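Local atomic coordinates of zonadhesin (PDB entry 5FX8), a protein that is a putative fungal cell-wall adhesin, present here as its N-terminal part, and may take part in cell-cell interaction through salt bridges and hydrogen bonds. Residues C[167-172]-C[282-287]; C[201-206]-C[258-263]. All coordinates share one frame; numbering follows the deposited sequence.

Contact 1 of 2, residues C[167-172]-C[282-287]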
loop_
_atom_site.group_PDB
_atom_site.type_symbol
_atom_site.label_atom_id
_atom_site.label_comp_id
_atom_site.label_asym_id
_atom_site.label_seq_id
_atom_site.Cartn_x
_atom_site.Cartn_y
_atom_site.Cartn_z
ATOM N N VAL C 167 -40.881 -10.547 10.864
ATOM C CA VAL C 167 -40.261 -9.429 11.558
ATOM C C VAL C 167 -39.592 -8.574 10.493
ATOM O O VAL C 167 -38.651 -9.022 9.827
ATOM C CB VAL C 167 -39.252 -9.894 12.614
ATOM C CG1 VAL C 167 -38.694 -8.710 13.345
ATOM C CG2 VAL C 167 -39.905 -10.860 13.593
ATOM N N ASP C 168 -40.091 -7.362 10.301
ATOM C CA ASP C 168 -39.553 -6.444 9.310
ATOM C C ASP C 168 -38.640 -5.433 9.980
ATOM O O ASP C 168 -39.021 -4.814 10.975
ATOM C CB ASP C 168 -40.674 -5.719 8.577
ATOM C CG ASP C 168 -41.328 -6.579 7.531
ATOM O OD1 ASP C 168 -40.920 -7.744 7.396
ATOM O OD2 ASP C 168 -42.246 -6.098 6.835
ATOM N N ILE C 169 -37.442 -5.263 9.431
ATOM C CA ILE C 169 -36.490 -4.260 9.888
ATOM C C ILE C 169 -36.339 -3.221 8.782
ATOM O O ILE C 169 -35.839 -3.543 7.696
ATOM C CB ILE C 169 -35.130 -4.869 10.232
ATOM C CG1 ILE C 169 -35.284 -6.119 11.104
ATOM C CG2 ILE C 169 -34.266 -3.789 10.844
ATOM C CD1 ILE C 169 -35.671 -5.844 12.495
ATOM N N PRO C 170 -36.745 -1.977 9.002
ATOM C CA PRO C 170 -36.607 -0.958 7.957
ATOM C C PRO C 170 -35.219 -0.326 7.972
ATOM O O PRO C 170 -34.736 0.135 9.009
ATOM C CB PRO C 170 -37.689 0.061 8.320
ATOM C CG PRO C 170 -37.824 -0.059 9.760
ATOM C CD PRO C 170 -37.533 -1.488 10.135
ATOM N N GLY C 171 -34.575 -0.316 6.805
ATOM C CA GLY C 171 -33.330 0.405 6.652
ATOM C C GLY C 171 -33.481 1.898 6.797
ATOM O O GLY C 171 -32.519 2.572 7.159
ATOM N N ALA C 172 -34.658 2.421 6.554
ATOM C CA ALA C 172 -34.917 3.827 6.774
ATOM C C ALA C 172 -34.888 4.225 8.242
ATOM O O ALA C 172 -35.324 5.321 8.568
ATOM C CB ALA C 172 -36.264 4.186 6.163
ATOM N N VAL C 282 -36.137 -6.913 19.455
ATOM C CA VAL C 282 -35.267 -6.517 18.358
ATOM C C VAL C 282 -34.368 -5.407 18.864
ATOM O O VAL C 282 -34.860 -4.370 19.316
ATOM C CB VAL C 282 -36.066 -6.057 17.133
ATOM C CG1 VAL C 282 -35.137 -5.475 16.100
ATOM C CG2 VAL C 282 -36.827 -7.216 16.563
ATOM N N ASP C 283 -33.059 -5.621 18.812
ATOM C CA ASP C 283 -32.088 -4.607 19.201
ATOM C C ASP C 283 -31.331 -4.162 17.962
ATOM O O ASP C 283 -30.754 -4.993 17.260
ATOM C CB ASP C 283 -31.130 -5.149 20.251
ATOM C CG ASP C 283 -31.845 -5.604 21.487
ATOM O OD1 ASP C 283 -32.432 -6.712 21.471
ATOM O OD2 ASP C 283 -31.833 -4.844 22.471
ATOM N N LEU C 284 -31.360 -2.872 17.676
ATOM C CA LEU C 284 -30.699 -2.333 16.503
ATOM C C LEU C 284 -29.458 -1.582 16.940
ATOM O O LEU C 284 -29.511 -0.784 17.878
ATOM C CB LEU C 284 -31.617 -1.394 15.727
ATOM C CG LEU C 284 -32.902 -1.955 15.156
ATOM C CD1 LEU C 284 -33.567 -0.851 14.449
ATOM C CD2 LEU C 284 -32.612 -3.053 14.191
ATOM N N THR C 285 -28.347 -1.845 16.275
ATOM C CA THR C 285 -27.139 -1.066 16.472
ATOM C C THR C 285 -26.981 -0.112 15.302
ATOM O O THR C 285 -27.063 -0.516 14.140
ATOM C CB THR C 285 -25.920 -1.962 16.596
ATOM O OG1 THR C 285 -26.006 -2.690 17.819
ATOM C CG2 THR C 285 -24.667 -1.128 16.583
ATOM N N THR C 286 -26.768 1.155 15.620
ATOM C CA THR C 286 -26.731 2.194 14.604
ATOM C C THR C 286 -25.548 3.115 14.892
ATOM O O THR C 286 -25.370 3.561 16.023
ATOM C CB THR C 286 -28.068 2.935 14.567
ATOM O OG1 THR C 286 -28.546 3.120 15.896
ATOM C CG2 THR C 286 -29.078 2.115 13.814
ATOM N N ALA C 287 -24.738 3.362 13.858
ATOM C CA ALA C 287 -23.500 4.141 13.954
ATOM C C ALA C 287 -23.660 5.504 14.625
ATOM O O ALA C 287 -24.759 6.062 14.666
ATOM C CB ALA C 287 -22.911 4.332 12.555
#

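Contact 2 of 2, residues C[201-206]-C[258-263]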
loop_
_atom_site.group_PDB
_atom_site.type_symbol
_atom_site.label_atom_id
_atom_site.label_comp_id
_atom_site.label_asym_id
_atom_site.label_seq_id
_atom_site.Cartn_x
_atom_site.Cartn_y
_atom_site.Cartn_z
ATOM N N SER C 201 -36.651 -3.946 -1.733
ATOM C CA SER C 201 -36.520 -2.509 -1.855
ATOM C C SER C 201 -37.682 -1.834 -2.563
ATOM O O SER C 201 -37.720 -0.603 -2.596
ATOM C CB SER C 201 -35.231 -2.159 -2.597
ATOM O OG SER C 201 -35.199 -2.852 -3.831
ATOM N N SER C 202 -38.621 -2.580 -3.126
ATOM C CA SER C 202 -39.725 -1.973 -3.855
ATOM C C SER C 202 -40.760 -1.339 -2.927
ATOM O O SER C 202 -40.772 -0.117 -2.745
ATOM C CB SER C 202 -40.413 -3.020 -4.707
ATOM O OG SER C 202 -41.162 -3.853 -3.841
ATOM N N LEU C 203 -41.635 -2.170 -2.358
ATOM C CA LEU C 203 -42.766 -1.761 -1.522
ATOM C C LEU C 203 -43.899 -1.217 -2.377
ATOM O O LEU C 203 -43.671 -0.368 -3.243
ATOM C CB LEU C 203 -42.381 -0.720 -0.467
ATOM C CG LEU C 203 -41.337 -1.150 0.545
ATOM C CD1 LEU C 203 -41.424 -0.298 1.787
ATOM C CD2 LEU C 203 -41.511 -2.614 0.879
ATOM N N ASN C 204 -45.118 -1.701 -2.139
ATOM C CA ASN C 204 -46.305 -1.232 -2.837
ATOM C C ASN C 204 -46.934 -0.068 -2.081
ATOM O O ASN C 204 -46.328 0.534 -1.195
ATOM C CB ASN C 204 -47.295 -2.374 -3.036
ATOM C CG ASN C 204 -47.745 -3.001 -1.737
ATOM O OD1 ASN C 204 -47.840 -2.349 -0.694
ATOM N ND2 ASN C 204 -48.024 -4.287 -1.796
ATOM N N GLU C 205 -48.171 0.274 -2.418
ATOM C CA GLU C 205 -48.734 1.461 -1.795
ATOM C C GLU C 205 -49.097 1.218 -0.337
ATOM O O GLU C 205 -49.273 2.180 0.413
ATOM C CB GLU C 205 -49.932 1.953 -2.597
ATOM C CG GLU C 205 -50.885 0.855 -3.013
ATOM C CD GLU C 205 -52.222 1.389 -3.523
ATOM O OE1 GLU C 205 -52.392 2.628 -3.600
ATOM O OE2 GLU C 205 -53.108 0.568 -3.843
ATOM N N PHE C 206 -49.173 -0.039 0.092
ATOM C CA PHE C 206 -49.393 -0.374 1.488
ATOM C C PHE C 206 -48.109 -0.738 2.209
ATOM O O PHE C 206 -48.165 -1.315 3.298
ATOM C CB PHE C 206 -50.389 -1.515 1.605
ATOM C CG PHE C 206 -51.811 -1.075 1.550
ATOM C CD1 PHE C 206 -52.383 -0.448 2.632
ATOM C CD2 PHE C 206 -52.576 -1.302 0.425
ATOM C CE1 PHE C 206 -53.680 -0.052 2.602
ATOM C CE2 PHE C 206 -53.887 -0.902 0.388
ATOM C CZ PHE C 206 -54.441 -0.280 1.484
ATOM N N ASP C 258 -33.387 2.356 1.509
ATOM C CA ASP C 258 -34.647 2.015 0.865
ATOM C C ASP C 258 -34.983 0.531 0.965
ATOM O O ASP C 258 -35.798 0.032 0.189
ATOM C CB ASP C 258 -34.611 2.439 -0.604
ATOM C CG ASP C 258 -33.770 1.504 -1.470
ATOM O OD1 ASP C 258 -32.648 1.128 -1.074
ATOM O OD2 ASP C 258 -34.244 1.130 -2.560
ATOM N N GLU C 259 -34.362 -0.191 1.880
ATOM C CA GLU C 259 -34.530 -1.629 1.943
ATOM C C GLU C 259 -35.218 -2.024 3.241
ATOM O O GLU C 259 -35.187 -1.295 4.229
ATOM C CB GLU C 259 -33.180 -2.334 1.809
ATOM C CG GLU C 259 -32.682 -2.432 0.375
ATOM C CD GLU C 259 -31.324 -3.096 0.285
ATOM O OE1 GLU C 259 -30.633 -3.121 1.322
ATOM O OE2 GLU C 259 -30.946 -3.589 -0.807
ATOM N N VAL C 260 -35.873 -3.183 3.211
ATOM C CA VAL C 260 -36.490 -3.781 4.388
ATOM C C VAL C 260 -36.008 -5.217 4.490
ATOM O O VAL C 260 -36.132 -5.979 3.529
ATOM C CB VAL C 260 -38.032 -3.734 4.332
ATOM C CG1 VAL C 260 -38.625 -4.601 5.402
ATOM C CG2 VAL C 260 -38.535 -2.341 4.534
ATOM N N LEU C 261 -35.435 -5.572 5.640
ATOM C CA LEU C 261 -35.115 -6.954 5.974
ATOM C C LEU C 261 -36.325 -7.635 6.599
ATOM O O LEU C 261 -36.868 -7.151 7.589
ATOM C CB LEU C 261 -33.945 -7.024 6.957
ATOM C CG LEU C 261 -33.657 -8.415 7.507
ATOM C CD1 LEU C 261 -33.204 -9.261 6.400
ATOM C CD2 LEU C 261 -32.585 -8.344 8.519
ATOM N N ARG C 262 -36.716 -8.777 6.056
ATOM C CA ARG C 262 -37.871 -9.507 6.553
ATOM C C ARG C 262 -37.438 -10.898 6.974
ATOM O O ARG C 262 -36.979 -11.682 6.147
ATOM C CB ARG C 262 -38.971 -9.579 5.492
ATOM C CG ARG C 262 -40.095 -10.550 5.813
ATOM C CD ARG C 262 -41.311 -10.279 4.972
ATOM N NE ARG C 262 -41.959 -9.055 5.416
ATOM C CZ ARG C 262 -42.953 -8.474 4.769
ATOM N NH1 ARG C 262 -43.404 -9.015 3.648
ATOM N NH2 ARG C 262 -43.492 -7.359 5.239
ATOM N N VAL C 263 -37.592 -11.211 8.249
ATOM C CA VAL C 263 -37.287 -12.539 8.744
ATOM C C VAL C 263 -38.586 -13.305 8.934
ATOM O O VAL C 263 -39.535 -12.794 9.529
ATOM C CB VAL C 263 -36.486 -12.471 10.050
ATOM C CG1 VAL C 263 -36.133 -13.866 10.497
ATOM C CG2 VAL C 263 -35.245 -11.681 9.835
#

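Contact 1 of 2, residues C[167-172]-C[282-287]
Asp168 OD2 is gripped by two arginines, Arg262 and Arg149, in salt bridges on one face of strand 162-170, while Val167 and Ile169 turn to the other face and meet Val282 and Leu284. The two positive groups probably favour the ionised carboxylate. The contact itself is wholly apolar and buried. Ile169 contributes the largest share, and its two branches go to different partners. CG1 lies beside the backbone N (chi1 -47°), and from there CD1 reaches toward Val282, tip to tip. Ile169 CD1 and Val282 CG1 are 3.7 Å apart. The other branch, CG2, serves Leu284. Ile169 CG2 lies 3.8 Å from Leu284 CD2, and these two side chains pass alongside each other in opposite directions. Val282 is shared in the same way. Its CG1 takes the isoleucine, and its CG2 lies 4.0 Å from Val167 CG1. Here too the side chains slide past one another. Val282 thus reaches both Val167 and Ile169.

The two strands are not sheet neighbours. The axes of 167-170 and 282-286 come within 10.2 Å, and their directions differ by 19°. This is face-to-face packing of two sheets in a beta sandwich, here in the second cohesin-like domain. Phe265 borders Val167, Ile176 and Ile179 border Ile169, and Phe173 and Phe297 border Leu284, so aliphatic and aromatic groups surround the contact. In one sheet, strand 162-170 lies between strands 153-158 and 260-268. In the other, strand 275-286 lies between strands 176-186 and 294-304, and all these pairings are antiparallel.

Contact 2 of 2, residues C[201-206]-C[258-263]
Ser201 lies against the turn made by Asp258 and Glu259, and its CB touches the side chains of both. The side chain of Asp258 bends round to it: its CG sits between the backbone N and the carbonyl carbon (chi1 76°). This leaves Asp258 OD2 3.4 Å from Ser201 CB. Glu259 starts away from the loop, but its CG still lies 3.9 Å from Ser201 CB. The serine hydroxyl is not used here; OG makes a weak hydrogen bond with Ser222 O. The backbones also meet, in a bent CA-H...O contact from Ser201 CA to Asp258 O at 3.3 Å.

Strands 189-200 and 260-268 are antiparallel neighbours in one sheet of the sandwich, and Gly200 bonds to Val260 through the backbone. Segment 201-206 is the start of the loop that follows the first strand. Segment 258-263 holds the two residues before the second strand and its first four.

Farther along, Leu203 points toward Val260, and the touch is loose: Leu203 CD1 and Val260 CG2 are 4.5 Å apart. Asn204 then closes an Asx turn, with Phe206 N 2.8 Å from Asn204 OD1. The donor sits above the carbonyl plane, 35° out of it, and OD1 also accepts from Asp208 N. Glu259 OE1 accepts from Ala256 N, while OE2 makes a long, weak ion pair with Arg410 of the linoleate 11-lipoxygenase chain, a different protein in the same crystal.

Contact 1 is core and contact 2 is surface, both in the second cohesin-like domain. They share a sheet, since strands 162-170 and 260-268 are neighbours in it. Contact 1 joins this sheet to the opposing one through aliphatic side chains. Contact 2 stays at an end of two adjacent strands, where short polar and backbone groups prevail. The segments also meet directly: Ile169 N probably bonds to Leu261 O at 2.7 Å, and Val260 packs on Asp168. In sequence, both segments of contact 2 fall between the two segments of contact 1, and their centres lie about 13 Å apart.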